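R.Ecl18kI (PDB 2GB7) recognises the double-stranded DNA sequence 5'-CCNGG-3', flipping out nucleotides at its centre, and cleaves before the first C as a type II restriction endonuclease. Local coordinates at residues L130-P138 and L252-R260; Y205-F213 and V228-Y239. The protein carries 1 engineered substitution. All coordinates share one frame; numbering follows the deposited sequence.

Contact 1: L130-P138 and L252-R260; sequences LLMMGAGIP and LQSAMELSR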
ATOM      1  N   LEU F 130      21.508  -8.597   7.007  1.00 10.65           N
ATOM      2  CA  LEU F 130      22.809  -8.508   7.675  1.00 10.77           C
ATOM      3  C   LEU F 130      22.782  -9.023   9.111  1.00 10.78           C
ATOM      4  O   LEU F 130      23.766  -9.554   9.573  1.00 11.12           O
ATOM      5  CB  LEU F 130      23.359  -7.075   7.609  1.00 11.30           C
ATOM      6  CG  LEU F 130      23.731  -6.656   6.185  1.00 12.58           C
ATOM      7  CD1 LEU F 130      24.046  -5.170   6.138  1.00 15.53           C
ATOM      8  CD2 LEU F 130      24.940  -7.429   5.674  1.00 17.20           C
ATOM      9  N   LEU F 131      21.641  -8.892   9.782  1.00 10.14           N
ATOM     10  CA  LEU F 131      21.458  -9.484  11.110  1.00  9.93           C
ATOM     11  C   LEU F 131      21.651 -10.999  11.072  1.00 11.30           C
ATOM     12  O   LEU F 131      22.362 -11.545  11.877  1.00 10.99           O
ATOM     13  CB  LEU F 131      20.065  -9.129  11.655  1.00 10.50           C
ATOM     14  CG  LEU F 131      19.620  -9.810  12.949  1.00 10.27           C
ATOM     15  CD1 LEU F 131      20.580  -9.451  14.067  1.00 13.31           C
ATOM     16  CD2 LEU F 131      18.222  -9.358  13.289  1.00 13.09           C
ATOM     17  N   MET F 132      20.962 -11.674  10.149  1.00 10.32           N
ATOM     18  CA  MET F 132      21.116 -13.134  10.030  1.00 10.94           C
ATOM     19  C   MET F 132      22.548 -13.516   9.653  1.00 10.84           C
ATOM     20  O   MET F 132      23.110 -14.449  10.235  1.00 10.75           O
ATOM     21  CB  MET F 132      20.120 -13.656   8.988  1.00 10.74           C
ATOM     22  CG  MET F 132      18.675 -13.339   9.315  1.00 14.44           C
ATOM     23  SD  MET F 132      18.140 -13.885  10.939  1.00 20.49           S
ATOM     24  CE  MET F 132      17.874 -15.609  10.583  1.00 22.85           C
ATOM     25  N   MET F 133      23.177 -12.754   8.743  1.00 10.84           N
ATOM     26  CA  MET F 133      24.593 -13.008   8.361  1.00 10.80           C
ATOM     27  C   MET F 133      25.532 -12.815   9.538  1.00 11.40           C
ATOM     28  O   MET F 133      26.392 -13.665   9.822  1.00 11.84           O
ATOM     29  CB  MET F 133      25.010 -12.116   7.206  1.00 12.19           C
ATOM     30  CG  MET F 133      24.191 -12.404   5.976  1.00  9.59           C
ATOM     31  SD  MET F 133      24.609 -11.333   4.607  1.00 15.49           S
ATOM     32  CE  MET F 133      23.524 -12.126   3.395  1.00 14.18           C
ATOM     33  N   GLY F 134      25.328 -11.727  10.265  1.00 10.63           N
ATOM     34  CA  GLY F 134      26.115 -11.464  11.467  1.00 10.73           C
ATOM     35  C   GLY F 134      25.973 -12.595  12.489  1.00 10.54           C
ATOM     36  O   GLY F 134      26.933 -12.970  13.182  1.00 10.55           O
ATOM     37  N   ALA F 135      24.752 -13.120  12.610  1.00 11.50           N
ATOM     38  CA  ALA F 135      24.449 -14.229  13.531  1.00 11.78           C
ATOM     39  C   ALA F 135      25.057 -15.565  13.068  1.00 11.58           C
ATOM     40  O   ALA F 135      25.075 -16.547  13.814  1.00 12.65           O
ATOM     41  CB  ALA F 135      22.953 -14.349  13.691  1.00 10.99           C
ATOM     42  N   GLY F 136      25.568 -15.562  11.837  1.00 13.45           N
ATOM     43  CA  GLY F 136      26.166 -16.712  11.156  1.00 12.88           C
ATOM     44  C   GLY F 136      25.157 -17.753  10.703  1.00 13.99           C
ATOM     45  O   GLY F 136      25.513 -18.925  10.480  1.00 16.00           O
ATOM     46  N   ILE F 137      23.899 -17.336  10.636  1.00 13.21           N
ATOM     47  CA  ILE F 137      22.810 -18.257  10.324  1.00 13.18           C
ATOM     48  C   ILE F 137      22.719 -18.343   8.804  1.00 12.42           C
ATOM     49  O   ILE F 137      22.727 -17.328   8.153  1.00 12.40           O
ATOM     50  CB  ILE F 137      21.504 -17.776  10.981  1.00 13.47           C
ATOM     51  CG1 ILE F 137      21.634 -17.862  12.509  1.00 15.44           C
ATOM     52  CG2 ILE F 137      20.284 -18.600  10.507  1.00 12.93           C
ATOM     53  CD1 ILE F 137      20.504 -17.202  13.290  1.00 18.02           C
ATOM     54  N   PRO F 138      22.647 -19.580   8.249  1.00 12.60           N
ATOM     55  CA  PRO F 138      22.547 -19.722   6.783  1.00 13.07           C
ATOM     56  C   PRO F 138      21.201 -19.280   6.288  1.00 12.56           C
ATOM     57  O   PRO F 138      20.197 -19.809   6.741  1.00 12.22           O
ATOM     58  CB  PRO F 138      22.694 -21.228   6.564  1.00 13.77           C
ATOM     59  CG  PRO F 138      22.261 -21.873   7.868  1.00 13.33           C
ATOM     60  CD  PRO F 138      22.658 -20.869   8.950  1.00 14.18           C
ATOM     61  N   LEU F 252      15.524 -14.879  16.749  1.00  9.52           N
ATOM     62  CA  LEU F 252      16.922 -15.274  16.543  1.00 10.84           C
ATOM     63  C   LEU F 252      17.283 -16.553  17.291  1.00 11.11           C
ATOM     64  O   LEU F 252      18.024 -17.400  16.789  1.00 10.87           O
ATOM     65  CB  LEU F 252      17.869 -14.145  16.918  1.00 11.89           C
ATOM     66  CG  LEU F 252      18.253 -13.229  15.758  1.00 12.56           C
ATOM     67  CD1 LEU F 252      19.204 -13.954  14.792  1.00 15.25           C
ATOM     68  CD2 LEU F 252      17.028 -12.679  14.940  1.00 14.10           C
ATOM     69  N   GLN F 253      16.733 -16.692  18.475  1.00 10.16           N
ATOM     70  CA  GLN F 253      16.963 -17.900  19.252  1.00 11.53           C
ATOM     71  C   GLN F 253      16.402 -19.107  18.496  1.00 10.72           C
ATOM     72  O   GLN F 253      17.068 -20.139  18.368  1.00 11.40           O
ATOM     73  CB  GLN F 253      16.314 -17.766  20.610  1.00 12.76           C
ATOM     74  CG  GLN F 253      16.658 -18.931  21.506  1.00 16.11           C
ATOM     75  CD  GLN F 253      18.175 -19.074  21.739  1.00 20.84           C
ATOM     76  OE1 GLN F 253      18.891 -18.082  21.921  0.50 22.93           O
ATOM     77  NE2 GLN F 253      18.659 -20.323  21.750  0.50 23.30           N
ATOM     78  N   SER F 254      15.192 -18.959  17.963  1.00 10.14           N
ATOM     79  CA  SER F 254      14.579 -20.042  17.182  1.00 12.23           C
ATOM     80  C   SER F 254      15.397 -20.333  15.920  1.00 12.77           C
ATOM     81  O   SER F 254      15.643 -21.493  15.586  1.00 13.21           O
ATOM     82  CB  SER F 254      13.140 -19.654  16.829  1.00 12.41           C
ATOM     83  OG  SER F 254      12.380 -19.626  18.031  1.00 15.04           O
ATOM     84  N   ALA F 255      15.881 -19.283  15.253  1.00 11.00           N
ATOM     85  CA  ALA F 255      16.653 -19.485  14.023  1.00 11.67           C
ATOM     86  C   ALA F 255      17.941 -20.205  14.318  1.00 12.82           C
ATOM     87  O   ALA F 255      18.350 -21.098  13.579  1.00 13.88           O
ATOM     88  CB  ALA F 255      16.951 -18.140  13.325  1.00 12.73           C
ATOM     89  N   MET F 256      18.563 -19.842  15.433  1.00 11.63           N
ATOM     90  CA  MET F 256      19.845 -20.411  15.799  1.00 13.84           C
ATOM     91  C   MET F 256      19.642 -21.876  16.134  1.00 13.79           C
ATOM     92  O   MET F 256      20.417 -22.731  15.688  1.00 13.71           O
ATOM     93  CB  MET F 256      20.426 -19.672  16.994  1.00 14.16           C
ATOM     94  CG  MET F 256      21.827 -20.126  17.348  1.00 17.70           C
ATOM     95  SD  MET F 256      23.030 -19.948  16.016  1.00 24.74           S
ATOM     96  CE  MET F 256      24.361 -20.993  16.636  1.00 25.42           C
ATOM     97  N   GLU F 257      18.564 -22.174  16.852  1.00 13.92           N
ATOM     98  CA  GLU F 257      18.301 -23.578  17.219  1.00 15.58           C
ATOM     99  C   GLU F 257      18.047 -24.430  15.990  1.00 15.95           C
ATOM    100  O   GLU F 257      18.563 -25.548  15.919  1.00 16.58           O
ATOM    101  CB  GLU F 257      17.141 -23.706  18.202  1.00 15.84           C
ATOM    102  CG  GLU F 257      17.432 -23.075  19.536  1.00 17.76           C
ATOM    103  CD  GLU F 257      16.186 -22.840  20.383  1.00 22.38           C
ATOM    104  OE1 GLU F 257      15.044 -22.923  19.854  1.00 28.04           O
ATOM    105  OE2 GLU F 257      16.364 -22.558  21.586  1.00 25.61           O
ATOM    106  N   LEU F 258      17.277 -23.910  15.027  1.00 15.84           N
ATOM    107  CA  LEU F 258      17.000 -24.667  13.793  1.00 17.24           C
ATOM    108  C   LEU F 258      18.249 -24.782  12.937  1.00 17.86           C
ATOM    109  O   LEU F 258      18.489 -25.824  12.339  1.00 18.05           O
ATOM    110  CB  LEU F 258      15.873 -24.033  12.966  1.00 17.00           C
ATOM    111  CG  LEU F 258      14.461 -24.189  13.511  1.00 18.78           C
ATOM    112  CD1 LEU F 258      13.507 -23.247  12.783  1.00 18.95           C
ATOM    113  CD2 LEU F 258      13.956 -25.638  13.442  1.00 19.91           C
ATOM    114  N   SER F 259      19.058 -23.727  12.905  1.00 17.66           N
ATOM    115  CA  SER F 259      20.284 -23.710  12.114  1.00 19.23           C
ATOM    116  C   SER F 259      21.266 -24.814  12.513  1.00 20.21           C
ATOM    117  O   SER F 259      21.963 -25.366  11.660  1.00 21.28           O
ATOM    118  CB  SER F 259      20.962 -22.343  12.210  1.00 19.32           C
ATOM    119  OG  SER F 259      21.722 -22.238  13.397  1.00 22.42           O
ATOM    120  N   ARG F 260      21.306 -25.140  13.804  1.00 20.33           N
ATOM    121  CA  ARG F 260      22.193 -26.211  14.283  1.00 21.02           C
ATOM    122  C   ARG F 260      21.874 -27.560  13.655  1.00 20.80           C
ATOM    123  O   ARG F 260      22.747 -28.428  13.582  1.00 21.31           O
ATOM    124  CB  ARG F 260      22.142 -26.353  15.802  1.00 21.49           C
ATOM    125  CG  ARG F 260      22.578 -25.134  16.566  1.00 24.56           C
ATOM    126  CD  ARG F 260      22.642 -25.497  18.035  1.00 29.84           C
ATOM    127  NE  ARG F 260      21.825 -24.601  18.844  1.00 34.84           N
ATOM    128  CZ  ARG F 260      22.249 -23.460  19.384  1.00 35.83           C
ATOM    129  NH1 ARG F 260      23.502 -23.045  19.210  1.00 36.47           N
ATOM    130  NH2 ARG F 260      21.408 -22.734  20.105  1.00 37.58           N
TER
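Leu252 pushes its two methyl groups in different directions against the end of helix 102-134. Leu252 CD2 meets Leu131 CD2 at 3.9 Å, the two side chains running at a slant to each other. Leu252 CD1 lies 3.8 Å from Ile137 CD1 and also touches Ala135 CB and Met132 SD. One helical turn later the CB of Ala255 is touched twice: by Ile137 CD1 at 3.7 Å and by Met132 CE at 3.8 Å. Met132 gets there by folding: its chain bends at both chi2 and chi3, which swings the terminal methyl across to the alanine. No hydrogen bond spans the two segments, and the contact is chiefly apolar. The two helices run 49° apart in direction, their segment axes 11.7 Å apart at their closest, and the residues following the first helix, Ile137 and Pro138, add contacts toward Ser259. That exit is a Schellman motif: Gly136, with positive phi, turns the backbone, and Ile137 N returns to Met132 O. Ile137 then points at helix 248-259, its CG1 branch lying anti to its own carbonyl carbon (chi1 -66°) and carrying CD1 onto Ala255, while the CG2 branch faces Ser259 CB. Pro138 CD reaches Ser259 CB at 4.0 Å. The hydroxyl of Ser259 bonds within its own helix, Ser259 OG donating to Met256 O at 2.7 Å. Phe45 and Leu46 of helix 42-47 border the contact beside Ala135 and Leu252, and Ile179 of strand 177-181 touches Met132.

Contact 2: Y205-F213 and V228-Y239; sequences YLATLDDSF and VVTTVENKNFKY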
ATOM      1  N   TYR F 205       7.407 -15.947   9.884  1.00  7.81           N
ATOM      2  CA  TYR F 205       7.664 -14.872  10.849  1.00  6.57           C
ATOM      3  C   TYR F 205       7.528 -13.583  10.074  1.00  6.91           C
ATOM      4  O   TYR F 205       8.106 -13.453   8.995  1.00  9.72           O
ATOM      5  CB  TYR F 205       9.080 -14.989  11.382  1.00  7.23           C
ATOM      6  CG  TYR F 205       9.213 -16.225  12.269  1.00  7.43           C
ATOM      7  CD1 TYR F 205       9.188 -16.098  13.645  1.00 10.00           C
ATOM      8  CD2 TYR F 205       9.292 -17.493  11.698  1.00 10.89           C
ATOM      9  CE1 TYR F 205       9.285 -17.218  14.470  1.00  9.32           C
ATOM     10  CE2 TYR F 205       9.336 -18.609  12.487  1.00 11.31           C
ATOM     11  CZ  TYR F 205       9.351 -18.462  13.879  1.00 15.12           C
ATOM     12  OH  TYR F 205       9.453 -19.576  14.684  1.00 16.39           O
ATOM     13  N   LEU F 206       6.789 -12.635  10.648  1.00  5.82           N
ATOM     14  CA  LEU F 206       6.517 -11.329  10.020  1.00  7.51           C
ATOM     15  C   LEU F 206       7.146 -10.261  10.874  1.00  7.01           C
ATOM     16  O   LEU F 206       6.609  -9.885  11.931  1.00  7.74           O
ATOM     17  CB  LEU F 206       5.016 -11.101   9.895  1.00  7.32           C
ATOM     18  CG  LEU F 206       4.601  -9.704   9.404  1.00  7.07           C
ATOM     19  CD1 LEU F 206       5.243  -9.488   8.049  1.00  9.28           C
ATOM     20  CD2 LEU F 206       3.050  -9.537   9.335  1.00  9.38           C
ATOM     21  N   ALA F 207       8.315  -9.819  10.440  1.00  6.77           N
ATOM     22  CA  ALA F 207       9.062  -8.802  11.188  1.00  7.18           C
ATOM     23  C   ALA F 207       8.451  -7.437  10.941  1.00  7.97           C
ATOM     24  O   ALA F 207       8.227  -7.081   9.786  1.00  7.49           O
ATOM     25  CB  ALA F 207      10.484  -8.778  10.713  1.00  8.71           C
ATOM     26  N   THR F 208       8.277  -6.630  11.994  1.00  7.72           N
ATOM     27  CA  THR F 208       7.701  -5.273  11.789  1.00  8.55           C
ATOM     28  C   THR F 208       8.184  -4.300  12.826  1.00  7.88           C
ATOM     29  O   THR F 208       8.655  -4.709  13.872  1.00  7.51           O
ATOM     30  CB  THR F 208       6.126  -5.304  11.808  1.00  8.79           C
ATOM     31  OG1 THR F 208       5.597  -4.039  11.371  1.00  8.69           O
ATOM     32  CG2 THR F 208       5.595  -5.591  13.204  1.00  9.48           C
ATOM     33  N   LEU F 209       8.101  -3.003  12.508  1.00  8.45           N
ATOM     34  CA  LEU F 209       8.365  -1.957  13.477  1.00 10.39           C
ATOM     35  C   LEU F 209       7.082  -1.289  13.969  1.00 10.62           C
ATOM     36  O   LEU F 209       7.127  -0.388  14.809  1.00 11.71           O
ATOM     37  CB  LEU F 209       9.302  -0.910  12.852  1.00  9.61           C
ATOM     38  CG  LEU F 209      10.677  -1.500  12.550  1.00 12.00           C
ATOM     39  CD1 LEU F 209      11.606  -0.514  11.910  1.00 12.70           C
ATOM     40  CD2 LEU F 209      11.335  -2.112  13.806  1.00 12.20           C
ATOM     41  N   ASP F 210       5.945  -1.730  13.428  1.00 11.39           N
ATOM     42  CA  ASP F 210       4.633  -1.162  13.688  1.00 12.76           C
ATOM     43  C   ASP F 210       4.269  -1.297  15.156  1.00 12.92           C
ATOM     44  O   ASP F 210       4.423  -2.365  15.722  1.00 13.37           O
ATOM     45  CB  ASP F 210       3.590  -1.920  12.856  1.00 11.21           C
ATOM     46  CG  ASP F 210       2.298  -1.139  12.667  1.00 14.90           C
ATOM     47  OD1 ASP F 210       1.767  -0.561  13.630  1.00 23.43           O
ATOM     48  OD2 ASP F 210       1.826  -1.080  11.540  1.00 12.61           O
ATOM     49  N   ASP F 211       3.787  -0.210  15.752  1.00 13.69           N
ATOM     50  CA  ASP F 211       3.364  -0.195  17.156  1.00 15.45           C
ATOM     51  C   ASP F 211       1.855  -0.205  17.350  1.00 15.83           C
ATOM     52  O   ASP F 211       1.356   0.039  18.466  1.00 16.31           O
ATOM     53  CB  ASP F 211       3.956   1.048  17.872  1.00 16.00           C
ATOM     54  CG  ASP F 211       3.543   2.389  17.225  1.00 19.51           C
ATOM     55  OD1 ASP F 211       2.646   2.437  16.366  1.00 24.60           O
ATOM     56  OD2 ASP F 211       4.128   3.436  17.589  1.00 25.69           O
ATOM     57  N   SER F 212       1.110  -0.439  16.273  1.00 15.03           N
ATOM     58  CA  SER F 212      -0.285  -0.035  16.306  1.00 15.03           C
ATOM     59  C   SER F 212      -1.259  -1.096  15.898  1.00 13.92           C
ATOM     60  O   SER F 212      -2.466  -0.851  15.901  1.00 14.79           O
ATOM     61  CB  SER F 212      -0.519   1.235  15.454  1.00 14.85           C
ATOM     62  OG  SER F 212      -0.399   0.903  14.076  1.00 17.09           O
ATOM     63  N   PHE F 213      -0.761  -2.286  15.579  1.00 12.91           N
ATOM     64  CA  PHE F 213      -1.664  -3.346  15.121  1.00 12.52           C
ATOM     65  C   PHE F 213      -2.496  -3.912  16.277  1.00 12.27           C
ATOM     66  O   PHE F 213      -2.074  -3.905  17.439  1.00 11.73           O
ATOM     67  CB  PHE F 213      -0.888  -4.444  14.377  1.00 12.56           C
ATOM     68  CG  PHE F 213       0.238  -5.040  15.173  1.00 11.85           C
ATOM     69  CD1 PHE F 213       0.016  -6.164  15.978  1.00 11.76           C
ATOM     70  CD2 PHE F 213       1.517  -4.500  15.113  1.00 11.54           C
ATOM     71  CE1 PHE F 213       1.033  -6.730  16.699  1.00 11.20           C
ATOM     72  CE2 PHE F 213       2.570  -5.069  15.862  1.00 10.37           C
ATOM     73  CZ  PHE F 213       2.325  -6.174  16.652  1.00 13.20           C
ATOM     74  N   VAL F 228       3.919 -12.354  14.436  1.00  8.43           N
ATOM     75  CA  VAL F 228       4.514 -11.019  14.366  1.00  8.74           C
ATOM     76  C   VAL F 228       5.700 -10.970  15.318  1.00  7.85           C
ATOM     77  O   VAL F 228       5.644 -11.493  16.463  1.00  9.36           O
ATOM     78  CB  VAL F 228       3.520  -9.927  14.741  1.00  9.07           C
ATOM     79  CG1 VAL F 228       4.155  -8.526  14.606  1.00 13.31           C
ATOM     80  CG2 VAL F 228       2.264 -10.059  13.845  1.00 11.94           C
ATOM     81  N   VAL F 229       6.770 -10.388  14.796  1.00  6.65           N
ATOM     82  CA  VAL F 229       8.066 -10.266  15.476  1.00  6.49           C
ATOM     83  C   VAL F 229       8.368  -8.776  15.480  1.00  6.83           C
ATOM     84  O   VAL F 229       8.345  -8.130  14.433  1.00  7.16           O
ATOM     85  CB  VAL F 229       9.164 -11.020  14.725  1.00  6.20           C
ATOM     86  CG1 VAL F 229      10.515 -10.817  15.378  1.00  7.20           C
ATOM     87  CG2 VAL F 229       8.857 -12.528  14.678  1.00  7.81           C
ATOM     88  N   THR F 230       8.641  -8.201  16.642  1.00  7.08           N
ATOM     89  CA  THR F 230       8.991  -6.764  16.664  1.00  6.25           C
ATOM     90  C   THR F 230      10.067  -6.535  17.714  1.00  7.40           C
ATOM     91  O   THR F 230      10.608  -7.481  18.261  1.00  6.70           O
ATOM     92  CB  THR F 230       7.734  -5.871  16.900  1.00  7.87           C
ATOM     93  OG1 THR F 230       8.009  -4.507  16.574  1.00  9.14           O
ATOM     94  CG2 THR F 230       7.188  -5.982  18.340  1.00  9.25           C
ATOM     95  N   THR F 231      10.423  -5.286  17.936  1.00  7.31           N
ATOM     96  CA  THR F 231      11.472  -5.001  18.886  1.00  8.04           C
ATOM     97  C   THR F 231      11.017  -5.280  20.297  1.00  9.44           C
ATOM     98  O   THR F 231       9.820  -5.422  20.582  1.00  8.97           O
ATOM     99  CB  THR F 231      11.917  -3.535  18.816  1.00  8.49           C
ATOM    100  OG1 THR F 231      10.785  -2.686  19.066  1.00  8.42           O
ATOM    101  CG2 THR F 231      12.523  -3.233  17.460  1.00  9.45           C
ATOM    102  N   VAL F 232      12.009  -5.370  21.202  1.00 10.78           N
ATOM    103  CA  VAL F 232      11.689  -5.559  22.605  1.00 12.74           C
ATOM    104  C   VAL F 232      10.865  -4.363  23.063  1.00 12.80           C
ATOM    105  O   VAL F 232       9.836  -4.529  23.718  1.00 13.84           O
ATOM    106  CB  VAL F 232      12.957  -5.701  23.510  1.00 14.01           C
ATOM    107  CG1 VAL F 232      12.560  -5.715  25.004  1.00 15.45           C
ATOM    108  CG2 VAL F 232      13.724  -6.959  23.169  1.00 13.70           C
ATOM    109  N   GLU F 233      11.312  -3.182  22.711  1.00 11.83           N
ATOM    110  CA  GLU F 233      10.638  -1.980  23.165  1.00 12.76           C
ATOM    111  C   GLU F 233       9.172  -1.984  22.778  1.00 12.08           C
ATOM    112  O   GLU F 233       8.311  -1.727  23.598  1.00 11.33           O
ATOM    113  CB  GLU F 233      11.325  -0.736  22.616  1.00 12.98           C
ATOM    114  CG  GLU F 233      10.771   0.553  23.209  1.00 16.76           C
ATOM    115  N   ASN F 234       8.893  -2.304  21.524  1.00 11.33           N
ATOM    116  CA  ASN F 234       7.527  -2.328  21.062  1.00 11.32           C
ATOM    117  C   ASN F 234       6.708  -3.404  21.745  1.00 11.27           C
ATOM    118  O   ASN F 234       5.561  -3.162  22.113  1.00 10.68           O
ATOM    119  CB  ASN F 234       7.507  -2.543  19.558  1.00 12.30           C
ATOM    120  CG  ASN F 234       6.185  -2.162  18.934  0.50 13.21           C
ATOM    121  OD1 ASN F 234       5.457  -1.291  19.438  0.50 16.00           O
ATOM    122  ND2 ASN F 234       5.853  -2.821  17.818  0.50 13.06           N
ATOM    123  N   LYS F 235       7.284  -4.592  21.917  1.00 11.45           N
ATOM    124  CA  LYS F 235       6.555  -5.643  22.611  1.00 12.57           C
ATOM    125  C   LYS F 235       6.182  -5.203  24.016  1.00 13.50           C
ATOM    126  O   LYS F 235       5.042  -5.331  24.422  1.00 13.33           O
ATOM    127  CB  LYS F 235       7.297  -6.984  22.675  1.00 13.22           C
ATOM    128  CG  LYS F 235       6.256  -8.083  23.016  1.00 15.41           C
ATOM    129  CD  LYS F 235       6.743  -9.368  23.561  1.00 17.51           C
ATOM    130  CE  LYS F 235       5.548 -10.072  24.175  1.00 15.88           C
ATOM    131  NZ  LYS F 235       5.531 -11.516  23.961  1.00 20.91           N
ATOM    132  N   ASN F 236       7.148  -4.679  24.751  1.00 13.51           N
ATOM    133  CA  ASN F 236       6.906  -4.402  26.148  1.00 15.69           C
ATOM    134  C   ASN F 236       5.999  -3.220  26.390  1.00 15.88           C
ATOM    135  O   ASN F 236       5.288  -3.170  27.388  1.00 16.96           O
ATOM    136  CB  ASN F 236       8.234  -4.358  26.910  1.00 15.97           C
ATOM    137  CG  ASN F 236       8.872  -5.753  26.995  1.00 19.24           C
ATOM    138  OD1 ASN F 236       8.186  -6.780  26.847  1.00 24.03           O
ATOM    139  ND2 ASN F 236      10.176  -5.799  27.196  1.00 21.10           N
ATOM    140  N   PHE F 237       5.983  -2.295  25.447  1.00 16.15           N
ATOM    141  CA  PHE F 237       5.153  -1.116  25.573  1.00 17.37           C
ATOM    142  C   PHE F 237       3.707  -1.415  25.210  1.00 17.16           C
ATOM    143  O   PHE F 237       2.781  -0.960  25.884  1.00 16.55           O
ATOM    144  CB  PHE F 237       5.667  -0.005  24.669  1.00 17.69           C
ATOM    145  CG  PHE F 237       4.869   1.258  24.769  1.00 21.57           C
ATOM    146  CD1 PHE F 237       4.869   1.994  25.948  1.00 23.26           C
ATOM    147  CD2 PHE F 237       4.119   1.708  23.692  1.00 24.47           C
ATOM    148  CE1 PHE F 237       4.132   3.169  26.058  1.00 25.84           C
ATOM    149  CE2 PHE F 237       3.376   2.887  23.788  1.00 26.14           C
ATOM    150  CZ  PHE F 237       3.383   3.615  24.977  1.00 25.00           C
ATOM    151  N   LYS F 238       3.512  -2.193  24.149  1.00 17.19           N
ATOM    152  CA  LYS F 238       2.183  -2.352  23.572  1.00 17.66           C
ATOM    153  C   LYS F 238       1.594  -3.769  23.610  1.00 17.27           C
ATOM    154  O   LYS F 238       0.370  -3.920  23.531  1.00 17.21           O
ATOM    155  CB  LYS F 238       2.189  -1.820  22.140  1.00 18.39           C
ATOM    156  CG  LYS F 238       2.171  -0.291  22.049  1.00 22.77           C
ATOM    157  CD  LYS F 238       0.769   0.258  22.258  1.00 27.12           C
ATOM    158  CE  LYS F 238       0.753   1.779  22.161  1.00 31.44           C
ATOM    159  NZ  LYS F 238       1.560   2.274  20.994  1.00 34.03           N
ATOM    160  N   TYR F 239       2.459  -4.778  23.731  1.00 15.99           N
ATOM    161  CA  TYR F 239       2.054  -6.195  23.633  1.00 15.40           C
ATOM    162  C   TYR F 239       2.665  -7.033  24.753  1.00 15.41           C
ATOM    163  O   TYR F 239       2.975  -8.208  24.580  1.00 14.43           O
ATOM    164  CB  TYR F 239       2.462  -6.745  22.262  1.00 14.78           C
ATOM    165  CG  TYR F 239       1.936  -5.870  21.153  1.00 14.27           C
ATOM    166  CD1 TYR F 239       2.767  -4.961  20.510  1.00 12.31           C
ATOM    167  CD2 TYR F 239       0.592  -5.926  20.786  1.00 13.51           C
ATOM    168  CE1 TYR F 239       2.273  -4.124  19.498  1.00 13.07           C
ATOM    169  CE2 TYR F 239       0.083  -5.095  19.790  1.00 14.91           C
ATOM    170  CZ  TYR F 239       0.941  -4.197  19.156  1.00 12.96           C
ATOM    171  OH  TYR F 239       0.489  -3.368  18.169  1.00 13.79           O
TER
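With chi1 at 55°, Phe213 has its ring tucked between its own backbone N and carbonyl carbon, and Tyr239, its CG anti to its carbonyl carbon (chi1 -53°), lays its ring over one face of the phenyl. The pair forms an offset stack, planes 7° apart and centroids 4.3 Å apart. Tyr239 OH, which sits over the centre of the Phe213 ring, donates to Phe213 O at 2.7 Å, in the carbonyl plane and on a lone pair. Phe213 CZ also meets Val228 CG1 at 3.6 Å. Strands 204-207 and 226-230 are parallel neighbours in a beta-alpha-beta crossover through helix 215-223, within the PD-(D/E)XK nuclease fold; Val229 N bonds to Leu206 O, and Thr208 N to Val229 O. Toward the C-terminal end of the strand pair, side chains take part: Thr230 OG1 donates to Thr208 O at 2.8 Å and accepts from Asn234 ND2, which also gives a 2.6 Å bond to Asp210 O, approaching from above that carbonyl plane. Thr231 N-caps helix 232-238, OG1 accepting from Asn234 N. Thr208 OG1 takes the N-H of Asp210 in an ST turn and bonds to Lys182 O, while Asp210 OD1 takes both Ser212 N and OG.

In the fold
Contact 2 is nested along the chain inside the loop closed by contact 1: helix 102-134 comes first, then strands 204-207 and 226-230 and helix 232-238, and last helix 248-259. Their centres lie about 20 Å apart. Contact 2 includes two adjacent parallel strands of the mixed sheet, and helix 248-259 links it to contact 1, with Phe248 and Met251 touching Ala207, Val229 and Tyr205. The two contacts meet directly where Ser254 CB packs 4.3 Å from Tyr205 OH. The nearest atoms of contact 2 are about 7 Å from the bound DNA, those of contact 1 about 14 Å; contact 1 ties helix 248-259, which flanks the sheet, to helix 102-134.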